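Local coordinates for alpha-n-acetylglucosaminidase family protein (Clostridium perfringens, PDB 4A41), which binds galactose through a family 32 carbohydrate-binding module of a family 89 alpha-N-acetylglucosaminidase, probably helping to direct the enzyme to its glycan substrates, at residues A47-A50 with I51-K54; I58-T61 with K62-P65. All blocks are in the same frame, centred on the assembly; numbering follows the deposited sequence.

Contact 1. Residues A47-A50 with I51-K54; sequences AKFA and IDGK. With CA (calcium ion), chain B.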
loop_
_atom_site.group_PDB
_atom_site.type_symbol
_atom_site.label_atom_id
_atom_site.label_comp_id
_atom_site.label_asym_id
_atom_site.label_seq_id
_atom_site.Cartn_x
_atom_site.Cartn_y
_atom_site.Cartn_z
ATOM N N ALA A 47 2.396 3.099 -8.980
ATOM C CA ALA A 47 1.727 3.305 -7.679
ATOM C C ALA A 47 0.234 3.633 -7.771
ATOM O O ALA A 47 -0.593 3.126 -6.967
ATOM C CB ALA A 47 2.436 4.397 -6.905
ATOM N N LYS A 48 -0.125 4.441 -8.757
ATOM C CA LYS A 48 -1.533 4.810 -8.899
ATOM C C LYS A 48 -2.471 3.627 -9.166
ATOM O O LYS A 48 -3.686 3.697 -8.905
ATOM C CB LYS A 48 -1.702 5.885 -9.964
ATOM C CG LYS A 48 -1.506 5.429 -11.399
ATOM C CD LYS A 48 -1.699 6.633 -12.322
ATOM C CE LYS A 48 -1.600 6.221 -13.771
ATOM N NZ LYS A 48 -2.002 7.383 -14.653
ATOM N N PHE A 49 -1.894 2.525 -9.642
ATOM C CA PHE A 49 -2.692 1.326 -9.834
ATOM C C PHE A 49 -3.189 0.729 -8.518
ATOM O O PHE A 49 -4.087 -0.082 -8.516
ATOM C CB PHE A 49 -1.907 0.246 -10.588
ATOM C CG PHE A 49 -1.618 0.585 -12.024
ATOM C CD1 PHE A 49 -2.347 1.564 -12.709
ATOM C CD2 PHE A 49 -0.600 -0.064 -12.689
ATOM C CE1 PHE A 49 -2.054 1.855 -14.056
ATOM C CE2 PHE A 49 -0.323 0.217 -14.046
ATOM C CZ PHE A 49 -1.054 1.159 -14.703
ATOM N N ALA A 50 -2.617 1.143 -7.386
ATOM C CA ALA A 50 -3.081 0.594 -6.082
ATOM C C ALA A 50 -4.380 1.257 -5.609
ATOM O O ALA A 50 -4.962 0.832 -4.644
ATOM C CB ALA A 50 -1.958 0.743 -5.014
ATOM N N ILE A 51 -4.803 2.339 -6.274
ATOM C CA ILE A 51 -5.976 3.107 -5.807
ATOM C C ILE A 51 -6.913 3.466 -6.983
ATOM O O ILE A 51 -7.521 4.547 -7.001
ATOM C CB ILE A 51 -5.558 4.385 -5.032
ATOM C CG1 ILE A 51 -4.585 5.254 -5.847
ATOM C CG2 ILE A 51 -4.998 4.043 -3.659
ATOM C CD1 ILE A 51 -4.493 6.674 -5.266
ATOM N N ASP A 52 -7.034 2.551 -7.945
ATOM C CA ASP A 52 -7.907 2.794 -9.106
ATOM C C ASP A 52 -9.223 2.016 -9.089
ATOM O O ASP A 52 -10.010 2.088 -10.062
ATOM C CB ASP A 52 -7.130 2.572 -10.422
ATOM C CG ASP A 52 -6.629 1.145 -10.568
ATOM O OD1 ASP A 52 -6.877 0.325 -9.661
ATOM O OD2 ASP A 52 -6.018 0.842 -11.603
ATOM N N GLY A 53 -9.498 1.310 -7.995
ATOM C CA GLY A 53 -10.733 0.532 -7.855
ATOM C C GLY A 53 -10.807 -0.679 -8.779
ATOM O O GLY A 53 -11.893 -1.226 -9.016
ATOM N N LYS A 54 -9.656 -1.103 -9.285
ATOM C CA LYS A 54 -9.549 -2.220 -10.229
ATOM C C LYS A 54 -8.683 -3.304 -9.615
ATOM O O LYS A 54 -7.482 -3.103 -9.402
ATOM C CB LYS A 54 -8.935 -1.765 -11.560
ATOM C CG LYS A 54 -9.837 -0.780 -12.289
ATOM C CD LYS A 54 -9.232 -0.254 -13.565
ATOM C CE LYS A 54 -10.283 0.521 -14.399
ATOM N NZ LYS A 54 -11.210 1.383 -13.594
HETATM CA CA CA B . -5.777 -1.659 -8.752
#
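Ile51 comes straight after the 3-10 turn that holds 47-50 and packs against its backbone. Its N donates to Lys48 O at 3.2 Å and nearly straight (164°), meeting that oxygen from above the carbonyl plane. The branched side chain lies along the turn: CG1, held between the backbone N and the carbonyl carbon (chi1 53°), comes within 3.5 Å of Lys48 O. Beyond the turn, Ile51 reaches Ala32 and Leu75 of neighbouring strands, so a bulky aliphatic residue suits this place. Ala50 has only a CB to pack against Trp59 and Ile73, and a small residue fits that buried spot.

Asp52 turns the other way, to the calcium ion. Its OD1 binds the metal at 2.4 Å, beside Phe49 O, which binds it at 2.3 Å; the shared cation draws together two oxygens that would otherwise probably repel. The same OD1 accepts from Lys54 N at 3.1 Å, from above the carboxylate plane, and in the same turn Lys54 O also binds the metal, at 2.3 Å. The Phe49 ring lies obliquely beside the carboxylate, with CD1 3.9 Å from OD2. Gly53 supplies the positive phi at the bend. Thr57, Ala155 and Glu156 help complete the coordination shell. Asp52 and Lys54 thus form an Asx turn built into a calcium site, probably structural, of a family 32 module.

Contact 2. Residues I58-T61 with K62-P65; sequences IWHT and KYNP. With GAL (beta-D-galactopyranose), chain C.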
loop_
_atom_site.group_PDB
_atom_site.type_symbol
_atom_site.label_atom_id
_atom_site.label_comp_id
_atom_site.label_asym_id
_atom_site.label_seq_id
_atom_site.Cartn_x
_atom_site.Cartn_y
_atom_site.Cartn_z
ATOM N N ILE A 58 -2.172 -3.531 -10.417
ATOM C CA ILE A 58 -1.411 -3.529 -9.175
ATOM C C ILE A 58 -0.258 -2.539 -9.217
ATOM O O ILE A 58 0.340 -2.297 -10.273
ATOM C CB ILE A 58 -0.871 -4.968 -8.829
ATOM C CG1 ILE A 58 0.275 -5.390 -9.780
ATOM C CG2 ILE A 58 -2.052 -5.983 -8.777
ATOM C CD1 ILE A 58 0.796 -6.813 -9.567
ATOM N N TRP A 59 0.034 -1.929 -8.067
ATOM C CA TRP A 59 1.376 -1.363 -7.850
ATOM C C TRP A 59 2.325 -2.537 -7.709
ATOM O O TRP A 59 1.961 -3.559 -7.099
ATOM C CB TRP A 59 1.409 -0.563 -6.550
ATOM C CG TRP A 59 2.790 -0.252 -6.056
ATOM C CD1 TRP A 59 3.753 0.471 -6.704
ATOM C CD2 TRP A 59 3.368 -0.659 -4.807
ATOM N NE1 TRP A 59 4.900 0.532 -5.940
ATOM C CE2 TRP A 59 4.686 -0.138 -4.766
ATOM C CE3 TRP A 59 2.890 -1.401 -3.700
ATOM C CZ2 TRP A 59 5.540 -0.346 -3.678
ATOM C CZ3 TRP A 59 3.737 -1.595 -2.604
ATOM C CH2 TRP A 59 5.046 -1.055 -2.601
ATOM N N HIS A 60 3.514 -2.410 -8.276
ATOM C CA HIS A 60 4.561 -3.431 -8.072
ATOM C C HIS A 60 5.888 -2.698 -8.009
ATOM O O HIS A 60 6.129 -1.745 -8.787
ATOM C CB HIS A 60 4.573 -4.412 -9.277
ATOM C CG HIS A 60 5.329 -5.703 -9.071
ATOM N ND1 HIS A 60 6.700 -5.766 -8.899
ATOM C CD2 HIS A 60 4.892 -6.993 -9.068
ATOM C CE1 HIS A 60 7.077 -7.032 -8.823
ATOM N NE2 HIS A 60 6.004 -7.795 -8.922
ATOM N N THR A 61 6.756 -3.103 -7.092
ATOM C CA THR A 61 8.081 -2.506 -7.012
ATOM C C THR A 61 8.819 -2.719 -8.346
ATOM O O THR A 61 8.545 -3.682 -9.072
ATOM C CB THR A 61 8.913 -3.115 -5.843
ATOM O OG1 THR A 61 8.807 -4.549 -5.865
ATOM C CG2 THR A 61 8.392 -2.588 -4.472
ATOM N N LYS A 62 9.765 -1.823 -8.633
ATOM C CA LYS A 62 10.583 -1.901 -9.853
ATOM C C LYS A 62 11.407 -3.174 -9.899
ATOM O O LYS A 62 12.071 -3.533 -8.922
ATOM C CB LYS A 62 11.504 -0.683 -9.937
ATOM C CG LYS A 62 12.570 -0.727 -11.053
ATOM C CD LYS A 62 11.918 -0.753 -12.419
ATOM C CE LYS A 62 12.944 -0.542 -13.516
ATOM N NZ LYS A 62 13.322 0.882 -13.621
ATOM N N TYR A 63 11.362 -3.856 -11.043
ATOM C CA TYR A 63 12.210 -5.019 -11.216
ATOM C C TYR A 63 12.992 -4.888 -12.539
ATOM O O TYR A 63 12.855 -3.882 -13.242
ATOM C CB TYR A 63 11.414 -6.315 -11.048
ATOM C CG TYR A 63 10.246 -6.472 -11.977
ATOM C CD1 TYR A 63 10.407 -7.074 -13.230
ATOM C CD2 TYR A 63 8.958 -6.046 -11.607
ATOM C CE1 TYR A 63 9.313 -7.229 -14.088
ATOM C CE2 TYR A 63 7.864 -6.201 -12.455
ATOM C CZ TYR A 63 8.051 -6.811 -13.694
ATOM O OH TYR A 63 6.991 -6.979 -14.551
ATOM N N ASN A 64 13.850 -5.872 -12.809
ATOM C CA ASN A 64 14.797 -5.835 -13.948
ATOM C C ASN A 64 15.690 -4.564 -14.005
ATOM O O ASN A 64 15.567 -3.745 -14.932
ATOM C CB ASN A 64 14.063 -6.142 -15.278
ATOM C CG ASN A 64 13.470 -7.580 -15.313
ATOM O OD1 ASN A 64 13.957 -8.497 -14.625
ATOM N ND2 ASN A 64 12.419 -7.772 -16.113
ATOM N N PRO A 65 16.584 -4.385 -13.001
ATOM C CA PRO A 65 16.773 -5.270 -11.865
ATOM C C PRO A 65 15.919 -4.812 -10.686
ATOM O O PRO A 65 15.390 -3.688 -10.682
ATOM C CB PRO A 65 18.260 -5.096 -11.539
ATOM C CG PRO A 65 18.524 -3.677 -11.873
ATOM C CD PRO A 65 17.589 -3.299 -12.995
HETATM C C1 GAL C . 6.321 -12.009 -13.191
HETATM C C2 GAL C . 5.056 -11.440 -12.577
HETATM C C3 GAL C . 5.249 -9.925 -12.432
HETATM C C4 GAL C . 6.523 -9.641 -11.647
HETATM C C5 GAL C . 7.709 -10.329 -12.330
HETATM C C6 GAL C . 9.018 -10.085 -11.583
HETATM O O1 GAL C . 6.173 -13.401 -13.244
HETATM O O2 GAL C . 3.908 -11.753 -13.365
HETATM O O3 GAL C . 4.081 -9.399 -11.814
HETATM O O4 GAL C . 6.370 -10.136 -10.301
HETATM O O5 GAL C . 7.417 -11.714 -12.342
HETATM O O6 GAL C . 10.137 -10.605 -12.302
HETATM O O HOH W 1 11.082 -5.237 -7.175
#
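Tyr63 turns the edge of its ring toward the face of His60 in an offset edge-to-face pair, with centroids 5.0 Å apart and planes at 67°. The closest approach is Tyr63 CD2 to His60 CE1, at 3.5 Å, while Tyr63 CE2 lies over the same imidazole, toward its rim. This is the tight part of the contact. His60 ND1 donates to Thr61 O at 2.8 Å, along a lone pair and almost in the plane of the imidazole; with CG anti to the backbone N (chi1 -165°), the ring can reach the next residue's carbonyl. That bond fixes the ring's rotation and directs NE2 at the galactose, where it shares a 2.7 Å hydrogen bond with O4. A histidine suits the place because its two ring nitrogens can serve backbone and sugar at once.

Tyr63 gives the sugar a flat apolar floor: C6 of the galactose sits 3.6 Å above the ring plane, over its centre. Its OH is held by Glu44, which also bonds the sugar, and its ring stacks on His38.

Away from the rings the packing thins. Lys62 adds little beyond its link to Thr61, its CB pointing away from 58-61, and a long, flexible, charged side chain suits this partly exposed place. Across the backbone a water bridges the two segments, lying 2.7 Å from Thr61 OG1 and donating to Lys62 O; Thr61 OG1 is also bonded to Ala152 N. The axial O4 held by histidine and the C6 side of the sugar laid on an aromatic ring form part of the galactose pocket of this carbohydrate-binding module, which Arg91, Asn96 and Phe151 help complete.

From the N terminus, the chain leaves strand 31-34 and enters the loop that carries contact 1, where residues 47-54 form a tight turn against the calcium ion. Contact 2 opens only afterwards, at strand 59-60, and closes the bend leading toward strand 71-77; the two follow in series, neither nesting nor crossing. Their centres are 14 Å apart, yet they touch: Phe49 CB packs 3.4 Å from Ile58 O, and Ala47 CA lies 3.6 Å from Trp59 CD1. The 3-10 turn thus rests against the edge strand that leads to the sugar pocket, and strand 153-160, whose Ala155 and Glu156 bind calcium, pairs with that strand as well.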